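Local structure of 16S rRNA (adenine(1408)-N(1))-methyltransferase (Catenulispora acidiphila, 4X1O) at residues 53-57 and 75-79; 125-129 and 214-218; 62-67 and 98-103; 109-113 and 147-151. The protein probably transfers a methyl group from S-adenosyl-L-methionine to the N1 position of one adenine in 16S ribosomal RNA, a modification linked to aminoglycoside resistance. One frame throughout, in Å; residues are numbered along the deposited sequence.

Contact 1: 53-57 and 75-79; sequences DVGTG and VGVDP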
# COMPACT_ATOMS: atom_id res chain seq x y z
N ASP A 53 -2.25 3.11 -2.03
CA ASP A 53 -1.40 2.52 -1.00
C ASP A 53 -2.22 1.59 -0.16
O ASP A 53 -3.09 2.02 0.58
CB ASP A 53 -0.78 3.58 -0.09
CG ASP A 53 0.15 4.50 -0.81
OD1 ASP A 53 0.89 4.05 -1.71
OD2 ASP A 53 0.15 5.69 -0.47
N VAL A 54 -1.94 0.29 -0.25
CA VAL A 54 -2.71 -0.67 0.52
C VAL A 54 -1.93 -0.98 1.78
O VAL A 54 -0.77 -1.40 1.71
CB VAL A 54 -2.98 -1.95 -0.28
CG1 VAL A 54 -3.82 -2.92 0.54
CG2 VAL A 54 -3.69 -1.61 -1.60
N GLY A 55 -2.55 -0.79 2.94
CA GLY A 55 -1.80 -0.81 4.18
C GLY A 55 -1.05 0.50 4.30
O GLY A 55 -0.22 0.84 3.45
N THR A 56 -1.34 1.27 5.33
CA THR A 56 -0.83 2.64 5.40
C THR A 56 -0.02 2.92 6.66
O THR A 56 0.71 3.90 6.72
CB THR A 56 -1.98 3.65 5.33
OG1 THR A 56 -2.91 3.36 6.38
CG2 THR A 56 -2.70 3.55 4.00
N GLY A 57 -0.13 2.04 7.65
CA GLY A 57 0.40 2.36 8.97
C GLY A 57 -0.36 3.57 9.47
O GLY A 57 -1.59 3.59 9.42
N VAL A 75 -4.55 7.37 -2.59
CA VAL A 75 -5.63 6.71 -1.86
C VAL A 75 -5.04 5.71 -0.91
O VAL A 75 -4.46 4.73 -1.35
CB VAL A 75 -6.60 5.99 -2.82
CG1 VAL A 75 -7.78 5.42 -2.06
CG2 VAL A 75 -7.05 6.96 -3.90
N GLY A 76 -5.18 5.94 0.39
CA GLY A 76 -4.66 5.00 1.36
C GLY A 76 -5.79 4.10 1.84
O GLY A 76 -6.84 4.59 2.23
N VAL A 77 -5.57 2.80 1.79
CA VAL A 77 -6.62 1.85 2.13
C VAL A 77 -6.16 0.98 3.28
O VAL A 77 -5.23 0.21 3.12
CB VAL A 77 -7.01 0.94 0.94
CG1 VAL A 77 -8.25 0.13 1.29
CG2 VAL A 77 -7.25 1.77 -0.32
N ASP A 78 -6.83 1.08 4.42
CA ASP A 78 -6.42 0.29 5.58
C ASP A 78 -7.61 0.04 6.49
O ASP A 78 -8.44 0.92 6.64
CB ASP A 78 -5.30 1.01 6.35
CG ASP A 78 -4.53 0.09 7.28
OD1 ASP A 78 -5.12 -0.35 8.30
OD2 ASP A 78 -3.35 -0.18 7.00
N PRO A 79 -7.72 -1.16 7.06
CA PRO A 79 -8.91 -1.36 7.90
C PRO A 79 -8.79 -0.74 9.29
O PRO A 79 -9.80 -0.53 9.94
CB PRO A 79 -9.02 -2.88 7.99
CG PRO A 79 -7.62 -3.35 7.81
CD PRO A 79 -6.99 -2.41 6.84

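Contact 2: 125-129 and 214-218; sequences MVLMP and DTISS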
# COMPACT_ATOMS: atom_id res chain seq x y z
N MET A 125 0.73 0.27 -4.34
CA MET A 125 1.92 0.11 -3.52
C MET A 125 1.57 -0.59 -2.23
O MET A 125 0.62 -0.19 -1.54
CB MET A 125 2.57 1.47 -3.20
CG MET A 125 3.20 2.16 -4.42
SD MET A 125 4.10 3.63 -3.84
CE MET A 125 5.79 3.04 -3.93
N VAL A 126 2.34 -1.63 -1.90
CA VAL A 126 2.18 -2.31 -0.62
C VAL A 126 3.46 -2.11 0.16
O VAL A 126 4.44 -2.80 -0.06
CB VAL A 126 1.87 -3.81 -0.82
CG1 VAL A 126 1.74 -4.53 0.53
CG2 VAL A 126 0.59 -3.98 -1.65
N LEU A 127 3.47 -1.13 1.06
CA LEU A 127 4.72 -0.77 1.71
C LEU A 127 4.72 -1.20 3.18
O LEU A 127 3.82 -0.83 3.95
CB LEU A 127 4.96 0.75 1.59
CG LEU A 127 4.83 1.35 0.18
CD1 LEU A 127 5.05 2.86 0.23
CD2 LEU A 127 5.80 0.69 -0.81
N MET A 128 5.72 -1.98 3.57
CA MET A 128 5.79 -2.45 4.97
C MET A 128 4.47 -3.04 5.50
O MET A 128 3.93 -2.58 6.51
CB MET A 128 6.22 -1.30 5.89
CG MET A 128 7.62 -0.77 5.60
SD MET A 128 8.91 -1.93 6.11
CE MET A 128 8.59 -2.00 7.87
N PRO A 129 3.93 -4.05 4.82
CA PRO A 129 2.66 -4.65 5.23
C PRO A 129 2.77 -5.43 6.54
O PRO A 129 3.86 -5.93 6.87
CB PRO A 129 2.33 -5.59 4.07
CG PRO A 129 3.64 -5.98 3.55
CD PRO A 129 4.49 -4.73 3.64
N ASP A 214 12.35 5.86 5.77
CA ASP A 214 11.41 6.95 5.52
C ASP A 214 10.69 6.80 4.18
O ASP A 214 9.60 7.33 3.98
CB ASP A 214 12.12 8.30 5.57
CG ASP A 214 12.52 8.72 6.98
OD1 ASP A 214 11.96 8.17 7.96
OD2 ASP A 214 13.37 9.62 7.12
N THR A 215 11.31 6.07 3.25
CA THR A 215 10.72 5.96 1.92
C THR A 215 9.53 4.99 1.88
O THR A 215 8.68 5.08 1.00
CB THR A 215 11.76 5.51 0.87
OG1 THR A 215 12.25 4.20 1.19
CG2 THR A 215 12.93 6.48 0.83
N ILE A 216 9.46 4.08 2.84
CA ILE A 216 8.39 3.09 2.83
C ILE A 216 7.64 3.00 4.16
O ILE A 216 6.60 2.35 4.24
CB ILE A 216 8.92 1.69 2.48
CG1 ILE A 216 9.94 1.24 3.52
CG2 ILE A 216 9.53 1.69 1.09
CD1 ILE A 216 10.41 -0.18 3.32
N SER A 217 8.16 3.64 5.20
CA SER A 217 7.51 3.56 6.50
C SER A 217 7.76 4.81 7.32
O SER A 217 8.42 4.75 8.36
CB SER A 217 7.98 2.33 7.27
OG SER A 217 7.21 2.13 8.45
N SER A 218 7.25 5.93 6.85
CA SER A 218 7.25 7.15 7.66
C SER A 218 6.26 7.02 8.81
O SER A 218 5.25 6.32 8.71
CB SER A 218 6.88 8.38 6.80
OG SER A 218 7.82 8.59 5.77

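Contact 3: 62-67 and 98-103; sequences AYRQAI and GGAPNL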
# COMPACT_ATOMS: atom_id res chain seq x y z
N ALA A 62 1.74 7.97 2.89
CA ALA A 62 0.76 8.40 1.89
C ALA A 62 0.64 9.92 1.88
O ALA A 62 0.56 10.53 0.82
CB ALA A 62 -0.59 7.77 2.17
N TYR A 63 0.62 10.51 3.06
CA TYR A 63 0.55 11.96 3.18
C TYR A 63 1.73 12.64 2.49
O TYR A 63 1.55 13.58 1.74
CB TYR A 63 0.50 12.35 4.65
CG TYR A 63 0.62 13.83 4.92
CD1 TYR A 63 -0.46 14.68 4.74
CD2 TYR A 63 1.82 14.38 5.37
CE1 TYR A 63 -0.36 16.05 5.01
CE2 TYR A 63 1.94 15.74 5.63
CZ TYR A 63 0.85 16.57 5.45
OH TYR A 63 0.99 17.92 5.71
N ARG A 64 2.94 12.13 2.72
CA ARG A 64 4.12 12.69 2.11
C ARG A 64 4.10 12.53 0.59
O ARG A 64 4.55 13.43 -0.12
CB ARG A 64 5.39 12.07 2.70
CG ARG A 64 5.63 12.44 4.17
CD ARG A 64 6.98 11.95 4.68
NE ARG A 64 8.09 12.62 3.99
CZ ARG A 64 9.13 11.99 3.47
NH1 ARG A 64 9.22 10.66 3.55
NH2 ARG A 64 10.08 12.68 2.86
N GLN A 65 3.59 11.40 0.09
CA GLN A 65 3.38 11.25 -1.35
C GLN A 65 2.44 12.31 -1.90
O GLN A 65 2.70 12.90 -2.93
CB GLN A 65 2.83 9.87 -1.68
CG GLN A 65 3.80 8.74 -1.46
CD GLN A 65 3.11 7.40 -1.49
OE1 GLN A 65 1.89 7.33 -1.31
NE2 GLN A 65 3.86 6.34 -1.75
N ALA A 66 1.32 12.49 -1.21
CA ALA A 66 0.32 13.45 -1.65
C ALA A 66 0.90 14.87 -1.68
O ALA A 66 0.63 15.64 -2.60
CB ALA A 66 -0.91 13.39 -0.73
N ILE A 67 1.71 15.20 -0.67
CA ILE A 67 2.29 16.54 -0.59
C ILE A 67 3.30 16.73 -1.73
O ILE A 67 3.34 17.80 -2.36
CB ILE A 67 2.99 16.78 0.78
CG1 ILE A 67 1.97 16.74 1.93
CG2 ILE A 67 3.72 18.13 0.78
CD1 ILE A 67 0.99 17.90 1.88
N GLY A 98 -0.47 22.76 5.67
CA GLY A 98 -0.07 21.37 5.49
C GLY A 98 -1.15 20.47 4.95
O GLY A 98 -1.00 19.25 4.94
N GLY A 99 -2.26 21.05 4.50
CA GLY A 99 -3.36 20.27 3.98
C GLY A 99 -3.01 19.54 2.70
O GLY A 99 -2.15 19.99 1.95
N ALA A 100 -3.68 18.42 2.45
CA ALA A 100 -3.42 17.58 1.29
C ALA A 100 -4.76 17.08 0.76
O ALA A 100 -5.22 15.99 1.12
CB ALA A 100 -2.50 16.41 1.66
N PRO A 101 -5.41 17.90 -0.07
CA PRO A 101 -6.77 17.61 -0.53
C PRO A 101 -6.78 16.45 -1.49
O PRO A 101 -7.85 15.88 -1.73
CB PRO A 101 -7.19 18.91 -1.22
CG PRO A 101 -5.90 19.48 -1.71
CD PRO A 101 -4.89 19.16 -0.64
N ASN A 102 -5.61 16.06 -2.01
CA ASN A 102 -5.52 14.92 -2.90
C ASN A 102 -5.26 13.59 -2.21
O ASN A 102 -4.98 12.59 -2.87
CB ASN A 102 -4.40 15.14 -3.92
CG ASN A 102 -3.05 15.42 -3.25
OD1 ASN A 102 -2.97 16.04 -2.19
ND2 ASN A 102 -1.98 14.98 -3.90
N LEU A 103 -5.27 13.60 -0.88
CA LEU A 103 -5.16 12.38 -0.10
C LEU A 103 -6.55 11.91 0.31
O LEU A 103 -7.36 12.65 0.90
CB LEU A 103 -4.26 12.60 1.12
CG LEU A 103 -4.07 11.42 2.05
CD1 LEU A 103 -3.24 10.35 1.31
CD2 LEU A 103 -3.38 11.85 3.33

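Contact 4: 109-113 and 147-151; sequences AIETV and GLRAV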
# COMPACT_ATOMS: atom_id res chain seq x y z
N ALA A 109 -10.66 -3.33 4.27
CA ALA A 109 -9.69 -4.41 4.11
C ALA A 109 -9.52 -4.66 2.61
O ALA A 109 -10.44 -4.42 1.83
CB ALA A 109 -10.15 -5.65 4.82
N ILE A 110 -8.35 -5.14 2.21
CA ILE A 110 -8.09 -5.34 0.79
C ILE A 110 -8.80 -6.57 0.24
O ILE A 110 -9.19 -6.58 -0.93
CB ILE A 110 -6.57 -5.44 0.51
CG1 ILE A 110 -6.31 -5.36 -0.99
CG2 ILE A 110 -5.98 -6.70 1.13
CD1 ILE A 110 -6.92 -4.12 -1.63
N GLU A 111 -9.00 -7.60 1.05
CA GLU A 111 -9.59 -8.84 0.56
C GLU A 111 -11.07 -8.65 0.21
O GLU A 111 -11.66 -9.48 -0.47
CB GLU A 111 -9.43 -9.98 1.57
CG GLU A 111 -10.10 -9.76 2.92
CD GLU A 111 -9.23 -8.98 3.89
OE1 GLU A 111 -8.25 -8.36 3.44
OE2 GLU A 111 -9.54 -8.98 5.10
N THR A 112 -11.65 -7.55 0.67
CA THR A 112 -13.05 -7.25 0.39
C THR A 112 -13.21 -5.83 -0.13
O THR A 112 -14.04 -5.08 0.37
CB THR A 112 -13.93 -7.42 1.65
OG1 THR A 112 -13.46 -6.53 2.68
CG2 THR A 112 -13.88 -8.86 2.15
N VAL A 113 -12.42 -5.47 -1.14
CA VAL A 113 -12.47 -4.12 -1.70
C VAL A 113 -13.87 -3.83 -2.21
O VAL A 113 -14.49 -4.65 -2.89
CB VAL A 113 -11.42 -3.90 -2.85
CG1 VAL A 113 -10.59 -5.14 -3.09
CG2 VAL A 113 -12.06 -3.41 -4.14
N GLY A 147 -7.63 -9.07 -4.35
CA GLY A 147 -8.05 -7.76 -3.89
C GLY A 147 -7.14 -6.68 -4.42
O GLY A 147 -7.59 -5.62 -4.88
N LEU A 148 -5.83 -6.93 -4.36
CA LEU A 148 -4.85 -6.01 -4.93
C LEU A 148 -5.09 -5.82 -6.43
O LEU A 148 -5.08 -4.70 -6.93
CB LEU A 148 -3.44 -6.52 -4.67
CG LEU A 148 -2.99 -6.51 -3.21
CD1 LEU A 148 -1.67 -7.23 -3.10
CD2 LEU A 148 -2.88 -5.07 -2.72
N ARG A 149 -5.30 -6.92 -7.15
CA ARG A 149 -5.50 -6.82 -8.59
C ARG A 149 -6.80 -6.10 -8.92
O ARG A 149 -6.87 -5.36 -9.90
CB ARG A 149 -5.51 -8.21 -9.25
CG ARG A 149 -5.75 -8.19 -10.77
CD ARG A 149 -4.66 -7.41 -11.52
NE ARG A 149 -4.95 -7.35 -12.96
CZ ARG A 149 -5.76 -6.45 -13.51
NH1 ARG A 149 -6.38 -5.55 -12.74
NH2 ARG A 149 -5.97 -6.47 -14.82
N ALA A 150 -7.82 -6.31 -8.09
CA ALA A 150 -9.13 -5.68 -8.30
C ALA A 150 -9.06 -4.16 -8.35
O ALA A 150 -9.81 -3.54 -9.11
CB ALA A 150 -10.10 -6.11 -7.21
N VAL A 151 -8.19 -3.55 -7.56
CA VAL A 151 -8.17 -2.07 -7.52
C VAL A 151 -7.35 -1.49 -8.67
O VAL A 151 -7.37 -0.30 -8.93
CB VAL A 151 -7.64 -1.51 -6.17
CG1 VAL A 151 -8.45 -2.06 -5.02
CG2 VAL A 151 -6.14 -1.80 -6.00

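Contact 1: 53-57 and 75-79
The carboxylate of D78 is the flat group here, and the turn 55-57, just past strand 49-54, bends round it. T56 N gives its hydrogen to OD2 of D78 at 3.0 Å, in a fairly straight bond (158°) that arrives on the anti side of the oxygen, 18° out of the carboxylate plane. T56 OG1 stands above that plane, displaced to the CB end, and lies 3.4 Å from D78 CB. From the other side of the plane G55 CA comes to 3.3 Å from OD2. The second oxygen, OD1, is taken by the backbone N of A80, so both oxygens are gripped by main-chain N-H groups and the rotation of the group is fixed. With CG of D78 trans to its own N (chi1 -162°), the carboxylate is carried to the glycine-rich turn. The other branch of T56 serves apolar contact: its CG2 lies over G76 CA at 3.6 Å, where there is no side chain to meet it.

Behind this turn the pairing is that of a regular parallel ladder. D53 N bonds V75 O at 2.8 Å, V77 N returns to D53 O at 2.9 Å, and G55 N reaches V77 O at 2.9 Å, carrying the ladder one step past the strand. D78 binds S-adenosyl-L-methionine, as expected for an acidic residue near the carboxyl end of the second strand of a class I methyltransferase. Strands 49-54 and 72-78 belong to a beta-alpha-beta unit crossed over by helix 60-68; V54 continues the sheet to M125 of strand 123-127, and G76 to strand 103-107.

Contact 2: 125-129 and 214-218
M128 and I216 meet with their side chains at about a right angle, M128 SD resting 3.6 Å from the CD1 end of I216. The bend of the methionine at chi2 (-72°) brings SD to the isoleucine. Its CG fills the angle between two residues of the loop, 3.5 Å from S217 CB and 3.6 Å from I216 O. L127 adds a second point of contact, its CB lying 3.5 Å from I216 O. No hydrogen bond joins the two segments, and the whole junction rests on van der Waals contact.

What positions the loop lies one shell out. S218 OG closes it on itself with a 2.8 Å bond to D214 O, in the carbonyl plane and on a lone pair. R222 bridges to the D214 carboxylate and bonds S217 O, while T61 OG1 receives the N-H of S218. M128, just past strand 123-127, has a left-handed backbone conformation but still bonds S161 of the neighbouring strand. S217 and S218 bind S-adenosyl-L-homocysteine, and T61 binds S-adenosyl-L-methionine; the arrangement is thus part of the cofactor site at the carboxyl ends of the parallel strands in a class I, Rossmann-like methyltransferase.

Contact 3: 62-67 and 98-103
Y63 and N102 reach across this contact in opposite directions, the tyrosine from the helix to the loop backbone and the asparagine from the loop to the helix backbone. The phenol is extended, with CG trans to the backbone N (chi1 172°), and its hydroxyl gives a short 2.5 Å hydrogen bond to G98 O. That oxygen lies at the ring edge, while the hydroxyl in turn meets the carbonyl in its plane and on a lone pair. One turn along the helix, I67 CG1 sits 3.7 Å above one face of the same ring, offset toward its rim. The isoleucine's CD1 then runs on to the loop and touches A100 CB at 3.8 Å.

On the far side, the amide of N102 lies nearly coplanar with its acceptor: ND2 bonds A66 O at 3.0 Å in an almost straight line (172°), although the donor is tilted from the carbonyl plane of A66. ND2 also bonds W72 O, its stronger partner, so one amide nitrogen ties the loop to helix 60-68 and to the start of strand 72-78. A100 CB lies between the two polar ends; to one side, toward A62, L103 presses its fork against the helix: CD1 meets A62 CB at 3.8 Å, CD2 meets Y63 CA at 3.9 Å, and its CB lies 3.9 Å from A66 CB.

A type I turn from A100 to L103, closed by L103 N to A100 O, swings the loop into strand 103-107. Here, in a Rossmann-like alpha/beta sheet, the link into edge strand 103-107 packs on helix 60-68 of the first beta-alpha-beta unit.

Contact 4: 109-113 and 147-151
Apolar packing of a loop on a helix is the nature of this contact: 109-113, which follows strand 103-107, leans on residues 147-151 of helix 142-151, with no conventional hydrogen bond between them. The close approach is made at G147, where the missing side chain lets I110 O come to 3.4 Å from G147 CA, in a CA-H...O contact. I110 then lies along the helix. Its CG1, trans to the backbone N (chi1 -168°), is set 3.9 Å from L148 CD2, and CD1, turned further at chi2 (54°), comes to 3.6 Å from G147 O. V113 approaches that same carbonyl with its own methyl, CG1 standing 3.5 Å from G147 O, while its CG2 crosses V151 obliquely at 4.0 Å from CG1 of that residue.

I110 and E111 both belong to the S-adenosyl-L-methionine site; E111 has its CB directed away from the helix, whereas I110 packs on the helix as well as serving the site. Inward, L148 rests on V124 and V126 of strand 123-127, and V54 of strand 49-54 lies against both I110 and L148, so that the loop and the helix share one face of the central sheet.

Contacts 1 and 4 are buried, contact 3 partly so, and contact 2 lies at the surface. Contact 1 is the sheet itself, built on backbone bonds plus one carboxylate, and contacts 3 and 4 dress it: V54 packs on I110 and L148 of contact 4, while the D53 carboxylate lies against A62 of contact 3. Contact 2 joins the same sheet through the V54 and M125 pairing. Contacts 2 and 4 rest on van der Waals packing, with one CA-H...O contact in contact 4, whereas contact 3 adds two side-chain bonds to carbonyls. Contacts 1, 2 and 4 each hold cofactor-binding residues; contact 3 does not, and its nearest atoms are about 13 Å from those of contact 4.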